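Local coordinates for phosphoribosylaminoimidazole carboxylase, ATPase subunit (Thermotoga maritima, PDB 3AX6), which probably catalyses the ATP-dependent carboxylation of 5-aminoimidazole ribonucleotide with bicarbonate, giving N5-carboxyaminoimidazole ribonucleotide in de novo purine synthesis, at residues R129-P134 / T166-F171; V135-R140 / E159-G164; G24-V29 / V41-I46. All blocks are in the same frame, centred on the assembly; numbering follows the deposited sequence.

Contact 1 (R129-P134 / T166-F171). With ADP (adenosine-5'-diphosphate), chain E.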
loop_
_atom_site.group_PDB
_atom_site.type_symbol
_atom_site.label_atom_id
_atom_site.label_comp_id
_atom_site.label_asym_id
_atom_site.label_seq_id
_atom_site.Cartn_x
_atom_site.Cartn_y
_atom_site.Cartn_z
ATOM N N ARG A 129 -39.472 -32.166 -7.110
ATOM C CA ARG A 129 -40.533 -32.829 -6.355
ATOM C C ARG A 129 -39.990 -33.627 -5.173
ATOM O O ARG A 129 -40.457 -33.469 -4.049
ATOM C CB ARG A 129 -41.323 -33.775 -7.263
ATOM C CG ARG A 129 -41.967 -33.129 -8.482
ATOM C CD ARG A 129 -43.465 -32.958 -8.331
ATOM N NE ARG A 129 -43.808 -31.836 -7.467
ATOM C CZ ARG A 129 -45.047 -31.544 -7.087
ATOM N NH1 ARG A 129 -45.276 -30.502 -6.300
ATOM N NH2 ARG A 129 -46.058 -32.303 -7.487
ATOM N N GLU A 130 -39.007 -34.486 -5.425
ATOM C CA GLU A 130 -38.439 -35.295 -4.352
ATOM C C GLU A 130 -37.643 -34.435 -3.381
ATOM O O GLU A 130 -37.102 -34.931 -2.391
ATOM C CB GLU A 130 -37.546 -36.402 -4.921
ATOM C CG GLU A 130 -36.188 -35.946 -5.434
ATOM C CD GLU A 130 -35.379 -37.093 -6.022
ATOM O OE1 GLU A 130 -34.212 -36.865 -6.403
ATOM O OE2 GLU A 130 -35.913 -38.221 -6.108
ATOM N N PHE A 131 -37.576 -33.140 -3.673
ATOM C CA PHE A 131 -36.857 -32.196 -2.826
ATOM C C PHE A 131 -37.859 -31.396 -1.998
ATOM O O PHE A 131 -37.611 -31.091 -0.831
ATOM C CB PHE A 131 -36.016 -31.249 -3.689
ATOM C CG PHE A 131 -34.543 -31.293 -3.383
ATOM C CD1 PHE A 131 -34.060 -30.853 -2.155
ATOM C CD2 PHE A 131 -33.638 -31.765 -4.326
ATOM C CE1 PHE A 131 -32.695 -30.884 -1.873
ATOM C CE2 PHE A 131 -32.275 -31.802 -4.058
ATOM C CZ PHE A 131 -31.801 -31.358 -2.827
ATOM N N GLY A 132 -38.990 -31.061 -2.613
ATOM C CA GLY A 132 -40.010 -30.301 -1.919
ATOM C C GLY A 132 -39.808 -28.802 -2.013
ATOM O O GLY A 132 -38.680 -28.312 -2.053
ATOM N N PHE A 133 -40.910 -28.065 -2.041
ATOM C CA PHE A 133 -40.860 -26.615 -2.132
ATOM C C PHE A 133 -40.684 -25.962 -0.757
ATOM O O PHE A 133 -41.278 -26.397 0.234
ATOM C CB PHE A 133 -42.137 -26.086 -2.794
ATOM C CG PHE A 133 -42.391 -26.646 -4.169
ATOM C CD1 PHE A 133 -43.344 -27.640 -4.368
ATOM C CD2 PHE A 133 -41.681 -26.169 -5.274
ATOM C CE1 PHE A 133 -43.592 -28.149 -5.643
ATOM C CE2 PHE A 133 -41.920 -26.673 -6.553
ATOM C CZ PHE A 133 -42.876 -27.663 -6.737
ATOM N N PRO A 134 -39.864 -24.901 -0.681
ATOM C CA PRO A 134 -39.131 -24.332 -1.811
ATOM C C PRO A 134 -37.783 -25.013 -1.960
ATOM O O PRO A 134 -37.296 -25.651 -1.024
ATOM C CB PRO A 134 -38.977 -22.879 -1.406
ATOM C CG PRO A 134 -38.705 -23.012 0.065
ATOM C CD PRO A 134 -39.756 -24.024 0.498
ATOM N N THR A 166 -28.165 -27.456 -14.576
ATOM C CA THR A 166 -28.197 -26.844 -13.264
ATOM C C THR A 166 -28.258 -27.971 -12.261
ATOM O O THR A 166 -28.346 -29.134 -12.636
ATOM C CB THR A 166 -29.461 -25.986 -13.075
ATOM O OG1 THR A 166 -30.612 -26.839 -13.049
ATOM C CG2 THR A 166 -29.607 -24.983 -14.212
ATOM N N TYR A 167 -28.191 -27.623 -10.987
ATOM C CA TYR A 167 -28.302 -28.613 -9.935
ATOM C C TYR A 167 -29.211 -27.982 -8.898
ATOM O O TYR A 167 -29.494 -26.788 -8.957
ATOM C CB TYR A 167 -26.931 -28.971 -9.337
ATOM C CG TYR A 167 -26.247 -27.871 -8.550
ATOM C CD1 TYR A 167 -25.650 -26.783 -9.193
ATOM C CD2 TYR A 167 -26.187 -27.923 -7.157
ATOM C CE1 TYR A 167 -25.008 -25.774 -8.464
ATOM C CE2 TYR A 167 -25.549 -26.919 -6.421
ATOM C CZ TYR A 167 -24.963 -25.851 -7.080
ATOM O OH TYR A 167 -24.339 -24.864 -6.347
ATOM N N LEU A 168 -29.688 -28.787 -7.964
ATOM C CA LEU A 168 -30.576 -28.298 -6.926
ATOM C C LEU A 168 -29.928 -28.431 -5.557
ATOM O O LEU A 168 -29.044 -29.265 -5.351
ATOM C CB LEU A 168 -31.874 -29.114 -6.933
ATOM C CG LEU A 168 -33.125 -28.641 -7.668
ATOM C CD1 LEU A 168 -32.817 -28.193 -9.072
ATOM C CD2 LEU A 168 -34.119 -29.790 -7.678
ATOM N N GLU A 169 -30.356 -27.591 -4.627
ATOM C CA GLU A 169 -29.871 -27.683 -3.260
ATOM C C GLU A 169 -30.958 -27.185 -2.318
ATOM O O GLU A 169 -31.800 -26.362 -2.692
ATOM C CB GLU A 169 -28.542 -26.934 -3.059
ATOM C CG GLU A 169 -28.547 -25.428 -3.174
ATOM C CD GLU A 169 -27.155 -24.848 -2.915
ATOM O OE1 GLU A 169 -26.197 -25.273 -3.595
ATOM O OE2 GLU A 169 -27.009 -23.974 -2.033
ATOM N N GLU A 170 -30.956 -27.720 -1.104
ATOM C CA GLU A 170 -31.959 -27.364 -0.114
ATOM C C GLU A 170 -31.902 -25.891 0.247
ATOM O O GLU A 170 -30.833 -25.275 0.216
ATOM C CB GLU A 170 -31.772 -28.209 1.145
ATOM C CG GLU A 170 -30.487 -27.918 1.899
ATOM C CD GLU A 170 -30.400 -28.690 3.195
ATOM O OE1 GLU A 170 -31.366 -28.612 3.986
ATOM O OE2 GLU A 170 -29.372 -29.367 3.425
ATOM N N PHE A 171 -33.058 -25.334 0.592
ATOM C CA PHE A 171 -33.137 -23.936 0.976
ATOM C C PHE A 171 -32.576 -23.780 2.382
ATOM O O PHE A 171 -33.016 -24.452 3.312
ATOM C CB PHE A 171 -34.580 -23.440 0.962
ATOM C CG PHE A 171 -34.705 -21.976 1.241
ATOM C CD1 PHE A 171 -34.450 -21.044 0.244
ATOM C CD2 PHE A 171 -35.024 -21.524 2.516
ATOM C CE1 PHE A 171 -34.506 -19.675 0.513
ATOM C CE2 PHE A 171 -35.084 -20.161 2.798
ATOM C CZ PHE A 171 -34.824 -19.232 1.796
HETATM P PB ADP E . -23.722 -16.051 -6.957
HETATM O O1B ADP E . -22.699 -15.704 -5.931
HETATM O O2B ADP E . -24.644 -14.748 -7.241
HETATM O O3B ADP E . -22.934 -16.531 -8.365
HETATM P PA ADP E . -24.824 -17.519 -4.864
HETATM O O1A ADP E . -24.569 -18.950 -4.571
HETATM O O2A ADP E . -23.781 -16.622 -4.004
HETATM O O3A ADP E . -24.689 -17.299 -6.492
HETATM O "O5'" ADP E . -26.366 -17.185 -4.459
HETATM C "C5'" ADP E . -26.474 -15.784 -4.159
HETATM C "C4'" ADP E . -27.363 -15.563 -2.930
HETATM O "O4'" ADP E . -28.505 -16.481 -2.937
HETATM C "C3'" ADP E . -26.594 -15.828 -1.624
HETATM O "O3'" ADP E . -25.874 -14.670 -1.173
HETATM C "C2'" ADP E . -27.698 -16.275 -0.669
HETATM O "O2'" ADP E . -28.283 -15.160 0.008
HETATM C "C1'" ADP E . -28.698 -17.005 -1.588
HETATM N N9 ADP E . -28.519 -18.471 -1.534
HETATM C C8 ADP E . -27.562 -19.219 -2.176
HETATM N N7 ADP E . -27.702 -20.479 -1.894
HETATM C C5 ADP E . -28.751 -20.635 -1.059
HETATM C C6 ADP E . -29.374 -21.742 -0.419
HETATM N N6 ADP E . -28.895 -23.017 -0.610
HETATM N N1 ADP E . -30.443 -21.522 0.378
HETATM C C2 ADP E . -30.925 -20.291 0.579
HETATM N N3 ADP E . -30.368 -19.224 -0.001
HETATM C C4 ADP E . -29.294 -19.348 -0.815
HETATM O O HOH W 1 -35.270 -27.140 0.080
#

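Contact 2 (V135-R140 / E159-G164). With ADP (adenosine-5'-diphosphate), chain E.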
loop_
_atom_site.group_PDB
_atom_site.type_symbol
_atom_site.label_atom_id
_atom_site.label_comp_id
_atom_site.label_asym_id
_atom_site.label_seq_id
_atom_site.Cartn_x
_atom_site.Cartn_y
_atom_site.Cartn_z
ATOM N N VAL A 135 -37.187 -24.882 -3.139
ATOM C CA VAL A 135 -35.875 -25.462 -3.397
ATOM C C VAL A 135 -35.067 -24.475 -4.241
ATOM O O VAL A 135 -35.626 -23.703 -5.019
ATOM C CB VAL A 135 -35.983 -26.826 -4.119
ATOM C CG1 VAL A 135 -36.468 -26.638 -5.540
ATOM C CG2 VAL A 135 -34.642 -27.524 -4.092
ATOM N N VAL A 136 -33.751 -24.490 -4.072
ATOM C CA VAL A 136 -32.888 -23.574 -4.805
ATOM C C VAL A 136 -32.209 -24.225 -6.001
ATOM O O VAL A 136 -31.585 -25.280 -5.877
ATOM C CB VAL A 136 -31.803 -22.992 -3.885
ATOM C CG1 VAL A 136 -31.043 -21.891 -4.605
ATOM C CG2 VAL A 136 -32.434 -22.463 -2.620
ATOM N N GLN A 137 -32.345 -23.591 -7.161
ATOM C CA GLN A 137 -31.727 -24.079 -8.388
ATOM C C GLN A 137 -30.544 -23.173 -8.749
ATOM O O GLN A 137 -30.633 -21.946 -8.663
ATOM C CB GLN A 137 -32.739 -24.092 -9.544
ATOM C CG GLN A 137 -32.114 -24.510 -10.876
ATOM C CD GLN A 137 -33.036 -24.327 -12.069
ATOM O OE1 GLN A 137 -33.634 -23.268 -12.252
ATOM N NE2 GLN A 137 -33.137 -25.360 -12.900
ATOM N N LYS A 138 -29.437 -23.788 -9.147
ATOM C CA LYS A 138 -28.241 -23.043 -9.503
ATOM C C LYS A 138 -27.628 -23.549 -10.793
ATOM O O LYS A 138 -27.577 -24.753 -11.033
ATOM C CB LYS A 138 -27.200 -23.155 -8.387
ATOM C CG LYS A 138 -27.634 -22.543 -7.071
ATOM C CD LYS A 138 -26.530 -22.634 -6.032
ATOM C CE LYS A 138 -26.822 -21.715 -4.866
ATOM N NZ LYS A 138 -25.751 -21.755 -3.846
ATOM N N ALA A 139 -27.162 -22.626 -11.622
ATOM C CA ALA A 139 -26.518 -23.005 -12.871
ATOM C C ALA A 139 -25.196 -23.676 -12.500
ATOM O O ALA A 139 -24.551 -23.281 -11.526
ATOM C CB ALA A 139 -26.261 -21.774 -13.727
ATOM N N ARG A 140 -24.800 -24.698 -13.254
ATOM C CA ARG A 140 -23.544 -25.384 -12.973
ATOM C C ARG A 140 -22.373 -24.467 -13.290
ATOM O O ARG A 140 -21.415 -24.384 -12.522
ATOM C CB ARG A 140 -23.416 -26.655 -13.808
ATOM C CG ARG A 140 -24.401 -27.735 -13.445
ATOM C CD ARG A 140 -24.090 -29.019 -14.195
ATOM N NE ARG A 140 -22.803 -29.579 -13.795
ATOM C CZ ARG A 140 -22.374 -30.791 -14.139
ATOM N NH1 ARG A 140 -23.131 -31.575 -14.899
ATOM N NH2 ARG A 140 -21.196 -31.227 -13.714
ATOM N N GLU A 159 -41.641 -23.111 -14.835
ATOM C CA GLU A 159 -41.702 -22.571 -16.193
ATOM C C GLU A 159 -40.603 -21.552 -16.434
ATOM O O GLU A 159 -40.075 -21.443 -17.543
ATOM C CB GLU A 159 -43.059 -21.908 -16.451
ATOM C CG GLU A 159 -44.119 -22.841 -17.017
ATOM C CD GLU A 159 -43.727 -23.414 -18.370
ATOM O OE1 GLU A 159 -42.834 -24.287 -18.421
ATOM O OE2 GLU A 159 -44.309 -22.985 -19.387
ATOM N N ASN A 160 -40.264 -20.809 -15.383
ATOM C CA ASN A 160 -39.232 -19.779 -15.454
ATOM C C ASN A 160 -37.919 -20.298 -14.867
ATOM O O ASN A 160 -37.026 -19.521 -14.524
ATOM C CB ASN A 160 -39.690 -18.539 -14.684
ATOM C CG ASN A 160 -41.104 -18.117 -15.049
ATOM O OD1 ASN A 160 -42.044 -18.912 -14.962
ATOM N ND2 ASN A 160 -41.265 -16.859 -15.455
ATOM N N ALA A 161 -37.807 -21.617 -14.754
ATOM C CA ALA A 161 -36.609 -22.235 -14.208
ATOM C C ALA A 161 -35.406 -21.968 -15.100
ATOM O O ALA A 161 -35.553 -21.601 -16.267
ATOM C CB ALA A 161 -36.820 -23.731 -14.051
ATOM N N ILE A 162 -34.216 -22.151 -14.538
ATOM C CA ILE A 162 -32.973 -21.933 -15.263
ATOM C C ILE A 162 -32.807 -23.003 -16.334
ATOM O O ILE A 162 -32.924 -24.193 -16.054
ATOM C CB ILE A 162 -31.753 -21.987 -14.308
ATOM C CG1 ILE A 162 -31.881 -20.904 -13.232
ATOM C CG2 ILE A 162 -30.464 -21.795 -15.093
ATOM C CD1 ILE A 162 -30.779 -20.943 -12.180
ATOM N N LYS A 163 -32.533 -22.576 -17.561
ATOM C CA LYS A 163 -32.354 -23.517 -18.656
ATOM C C LYS A 163 -30.915 -24.025 -18.700
ATOM O O LYS A 163 -29.985 -23.332 -18.282
ATOM C CB LYS A 163 -32.707 -22.857 -19.993
ATOM C CG LYS A 163 -34.066 -22.166 -20.024
ATOM C CD LYS A 163 -35.199 -23.101 -19.633
ATOM C CE LYS A 163 -36.517 -22.342 -19.515
ATOM N NZ LYS A 163 -37.623 -23.177 -18.953
ATOM N N GLY A 164 -30.747 -25.243 -19.202
ATOM C CA GLY A 164 -29.422 -25.822 -19.307
ATOM C C GLY A 164 -29.107 -26.818 -18.211
ATOM O O GLY A 164 -29.991 -27.499 -17.699
HETATM P PB ADP E . -23.722 -16.051 -6.957
HETATM O O1B ADP E . -22.699 -15.704 -5.931
HETATM O O2B ADP E . -24.644 -14.748 -7.241
HETATM O O3B ADP E . -22.934 -16.531 -8.365
HETATM P PA ADP E . -24.824 -17.519 -4.864
HETATM O O1A ADP E . -24.569 -18.950 -4.571
HETATM O O2A ADP E . -23.781 -16.622 -4.004
HETATM O O3A ADP E . -24.689 -17.299 -6.492
HETATM O "O5'" ADP E . -26.366 -17.185 -4.459
HETATM C "C5'" ADP E . -26.474 -15.784 -4.159
HETATM C "C4'" ADP E . -27.363 -15.563 -2.930
HETATM O "O4'" ADP E . -28.505 -16.481 -2.937
HETATM C "C3'" ADP E . -26.594 -15.828 -1.624
HETATM O "O3'" ADP E . -25.874 -14.670 -1.173
HETATM C "C2'" ADP E . -27.698 -16.275 -0.669
HETATM O "O2'" ADP E . -28.283 -15.160 0.008
HETATM C "C1'" ADP E . -28.698 -17.005 -1.588
HETATM N N9 ADP E . -28.519 -18.471 -1.534
HETATM C C8 ADP E . -27.562 -19.219 -2.176
HETATM N N7 ADP E . -27.702 -20.479 -1.894
HETATM C C5 ADP E . -28.751 -20.635 -1.059
HETATM C C6 ADP E . -29.374 -21.742 -0.419
HETATM N N6 ADP E . -28.895 -23.017 -0.610
HETATM N N1 ADP E . -30.443 -21.522 0.378
HETATM C C2 ADP E . -30.925 -20.291 0.579
HETATM N N3 ADP E . -30.368 -19.224 -0.001
HETATM C C4 ADP E . -29.294 -19.348 -0.815
#

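Contact 3 (G24-V29 / V41-I46)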
loop_
_atom_site.group_PDB
_atom_site.type_symbol
_atom_site.label_atom_id
_atom_site.label_comp_id
_atom_site.label_asym_id
_atom_site.label_seq_id
_atom_site.Cartn_x
_atom_site.Cartn_y
_atom_site.Cartn_z
ATOM N N GLY A 24 10.120 -7.342 -5.292
ATOM C CA GLY A 24 11.258 -7.502 -6.183
ATOM C C GLY A 24 11.068 -8.425 -7.375
ATOM O O GLY A 24 12.039 -8.900 -7.958
ATOM N N PHE A 25 9.827 -8.687 -7.758
ATOM C CA PHE A 25 9.592 -9.563 -8.885
ATOM C C PHE A 25 9.321 -8.808 -10.176
ATOM O O PHE A 25 8.919 -7.645 -10.166
ATOM C CB PHE A 25 8.424 -10.499 -8.575
ATOM C CG PHE A 25 8.703 -11.459 -7.463
ATOM C CD1 PHE A 25 9.670 -12.447 -7.610
ATOM C CD2 PHE A 25 8.011 -11.374 -6.260
ATOM C CE1 PHE A 25 9.943 -13.337 -6.572
ATOM C CE2 PHE A 25 8.277 -12.255 -5.222
ATOM C CZ PHE A 25 9.246 -13.240 -5.379
ATOM N N TYR A 26 9.555 -9.484 -11.292
ATOM C CA TYR A 26 9.323 -8.907 -12.604
ATOM C C TYR A 26 7.944 -9.419 -13.002
ATOM O O TYR A 26 7.684 -10.615 -12.893
ATOM C CB TYR A 26 10.369 -9.425 -13.590
ATOM C CG TYR A 26 10.344 -8.756 -14.940
ATOM C CD1 TYR A 26 11.058 -7.582 -15.167
ATOM C CD2 TYR A 26 9.629 -9.306 -16.001
ATOM C CE1 TYR A 26 11.070 -6.975 -16.417
ATOM C CE2 TYR A 26 9.633 -8.703 -17.262
ATOM C CZ TYR A 26 10.359 -7.540 -17.459
ATOM O OH TYR A 26 10.401 -6.949 -18.696
ATOM N N VAL A 27 7.058 -8.533 -13.450
ATOM C CA VAL A 27 5.719 -8.968 -13.833
ATOM C C VAL A 27 5.301 -8.677 -15.260
ATOM O O VAL A 27 5.464 -7.568 -15.770
ATOM C CB VAL A 27 4.638 -8.373 -12.914
ATOM C CG1 VAL A 27 4.734 -6.862 -12.915
ATOM C CG2 VAL A 27 3.256 -8.801 -13.396
ATOM N N ILE A 28 4.750 -9.700 -15.894
ATOM C CA ILE A 28 4.259 -9.601 -17.252
ATOM C C ILE A 28 2.757 -9.900 -17.172
ATOM O O ILE A 28 2.349 -10.964 -16.695
ATOM C CB ILE A 28 5.027 -10.596 -18.189
ATOM C CG1 ILE A 28 4.124 -11.089 -19.322
ATOM C CG2 ILE A 28 5.588 -11.752 -17.387
ATOM C CD1 ILE A 28 3.751 -10.023 -20.322
ATOM N N VAL A 29 1.948 -8.929 -17.605
ATOM C CA VAL A 29 0.483 -9.028 -17.588
ATOM C C VAL A 29 -0.134 -9.369 -18.959
ATOM O O VAL A 29 0.301 -8.867 -19.994
ATOM C CB VAL A 29 -0.153 -7.688 -17.077
ATOM C CG1 VAL A 29 -1.646 -7.667 -17.349
ATOM C CG2 VAL A 29 0.110 -7.507 -15.591
ATOM N N VAL A 41 1.146 -0.619 -14.811
ATOM C CA VAL A 41 2.114 -0.600 -13.722
ATOM C C VAL A 41 2.992 -1.853 -13.679
ATOM O O VAL A 41 3.803 -2.032 -12.764
ATOM C CB VAL A 41 1.406 -0.402 -12.359
ATOM C CG1 VAL A 41 0.667 0.931 -12.367
ATOM C CG2 VAL A 41 0.433 -1.549 -12.083
ATOM N N ALA A 42 2.827 -2.711 -14.682
ATOM C CA ALA A 42 3.615 -3.931 -14.786
ATOM C C ALA A 42 4.857 -3.603 -15.609
ATOM O O ALA A 42 5.071 -2.448 -15.981
ATOM C CB ALA A 42 2.799 -5.032 -15.468
ATOM N N ASP A 43 5.676 -4.610 -15.890
ATOM C CA ASP A 43 6.888 -4.404 -16.677
ATOM C C ASP A 43 6.579 -4.561 -18.167
ATOM O O ASP A 43 7.149 -3.875 -19.007
ATOM C CB ASP A 43 7.958 -5.411 -16.254
ATOM C CG ASP A 43 8.421 -5.201 -14.831
ATOM O OD1 ASP A 43 9.366 -4.407 -14.625
ATOM O OD2 ASP A 43 7.829 -5.819 -13.917
ATOM N N GLU A 44 5.665 -5.475 -18.473
ATOM C CA GLU A 44 5.252 -5.754 -19.842
ATOM C C GLU A 44 3.808 -6.229 -19.850
ATOM O O GLU A 44 3.295 -6.700 -18.834
ATOM C CB GLU A 44 6.090 -6.877 -20.444
ATOM C CG GLU A 44 7.560 -6.611 -20.623
ATOM C CD GLU A 44 8.272 -7.858 -21.097
ATOM O OE1 GLU A 44 7.738 -8.522 -22.008
ATOM O OE2 GLU A 44 9.355 -8.180 -20.568
ATOM N N GLN A 45 3.163 -6.104 -21.004
ATOM C CA GLN A 45 1.802 -6.581 -21.172
ATOM C C GLN A 45 1.715 -7.258 -22.519
ATOM O O GLN A 45 2.327 -6.815 -23.485
ATOM C CB GLN A 45 0.765 -5.457 -21.143
ATOM C CG GLN A 45 -0.655 -6.037 -21.101
ATOM C CD GLN A 45 -1.768 -5.014 -21.256
ATOM O OE1 GLN A 45 -1.772 -3.966 -20.613
ATOM N NE2 GLN A 45 -2.739 -5.335 -22.100
ATOM N N ILE A 46 0.972 -8.354 -22.566
ATOM C CA ILE A 46 0.753 -9.083 -23.803
ATOM C C ILE A 46 -0.710 -8.799 -24.112
ATOM O O ILE A 46 -1.594 -9.182 -23.347
ATOM C CB ILE A 46 0.940 -10.607 -23.615
ATOM C CG1 ILE A 46 2.384 -10.915 -23.222
ATOM C CG2 ILE A 46 0.589 -11.338 -24.904
ATOM C CD1 ILE A 46 2.636 -12.387 -22.915
#

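Contact 1 (R129-P134 / T166-F171)
F131 and P134, in the loop that leads from helix 124-129 into strand 135-139, meet strand 166-170 and F171 beside the adenine pocket of the ATP-grasp fold. The ring of F131 does most of the touching: CD2 lies 3.9 Å from CD2 of L168, and CE1, at another corner of the ring, comes to 3.7 Å from N of E170. Further along, CG of P134 packs on CB of F171 at 4.2 Å. One water joins the same two residues, giving a proton to O of P134 and accepting one from N of F171.

The next shell is the nucleotide. The N6 amino group of ADP is gripped twice, by OE2 of E169 at 2.5 Å and by the backbone O of E170 at 3.1 Å, both with N-H...O angles of 158°. E169 reaches it with CG between the backbone N and the carbonyl carbon (chi1 67°) and an extended chain beyond. F171 has CG anti to its backbone N (chi1 -175°); the ring leads away from the loop, and one of its faces lies over C2 of the adenine. CD1 and CE1 of F171 both lie 3.6 Å from C2 of ADP.

Outward again, K138 forms a salt bridge with OE2 of E169, which would partly offset its charge, and OE2 of E170 accepts a hydrogen bond from N of E117.

Contact 2 (V135-R140 / E159-G164)
With CG anti to the backbone N (chi1 176°) and CD continuing the extended chain (chi2 -171°), Q137 stretches from strand 135-139 of the ATP-grasp domain's four-stranded antiparallel sheet to I162, in the loop that precedes strand 166-170. I162 places CG1 beside its own backbone N, and its side chain runs past that of Q137 in the opposite direction.

Q137 OE1 accepts the backbone N-H of I162 at 2.6 Å, with an N-H...O angle of 158° and the donor tilted from the carbonyl plane. CB of I162 also sits 3.1 Å from that oxygen, while CB of A161 approaches it at 3.7 Å. NE2 of Q137 bonds to OG1 of T166, so both ends of the amide are engaged and its rotation is fixed. An alanine here would probably leave the I162 N-H and OG1 of T166 without their amide partner and open a gap alongside the isoleucine.

K138, whose side chain leaves the strand away from the loop, serves ADP. Its NZ donates to N7 at 3.0 Å and to O1A, bridging base and alpha-phosphate. Back at the loop, CD1 of I162 reaches the strand's backbone, 4.0 Å from N of A139.

Contact 3 (G24-V29 / V41-I46)
Y26 and D43 meet as a ring and a carboxylate stacked with their planes 18° apart. The CH-pi component comes from CB of D43, which lies over the ring face, 3.6 Å from the centroid and displaced toward the rim. K3 adds a cation-pi contact to the same ring.

Two side-chain hydrogen bonds tie the segments. OH of Y26 donates to OE2 of E44 at a very short 2.5 Å; this oxygen lies at the ring edge, with the carboxylate turned 74° from the ring. OD2 of D43 receives N of V27 at 2.9 Å, from the anti side and 32° out of the carboxylate plane. The same oxygen takes part in a salt bridge with K21 of helix 11-22, so two partners fix the aspartate.

Backbone bonds continue the pairing. O of V27 accepts from N of D43 and, weakly, from N of E44; N of V29 then donates to O of E44 at 2.9 Å, and O of V29 accepts N of I46 at 2.7 Å.

Apolar contacts occupy both sides of the sheet. On the side of I28 and E44, CD1 of I28 presses on CG1 of I46 at 3.3 Å, tighter than usual for carbons. On the side of V29 and Q45, CB of A42 is met by CG1 of V27 and CG2 of V29, each at 3.7 Å.

Parallel strands 26-31 and 44-47, joined through helix 37-41, form a beta-alpha-beta unit at the edge of the five-stranded parallel sheet in the Rossmann-like preATP-grasp domain.

From the N terminus, contact 3 closes first, bringing 41-46 back beside 24-29 after a short helical crossover within the preATP-grasp domain. It is complete before the others begin, and its centre lies about 47 Å from that of contact 1 and about 41 Å from that of contact 2, on the opposite side of the chain's centre. Contact 1 then opens at 129-134 and closes at 166-171; the loop of contact 2, from 135-140 to 159-164, is nested inside it. These two share the antiparallel sheet in which strands 135-139 and 166-170 are neighbours, joined by E169 N to V136 O at 2.9 Å, and both touch ADP.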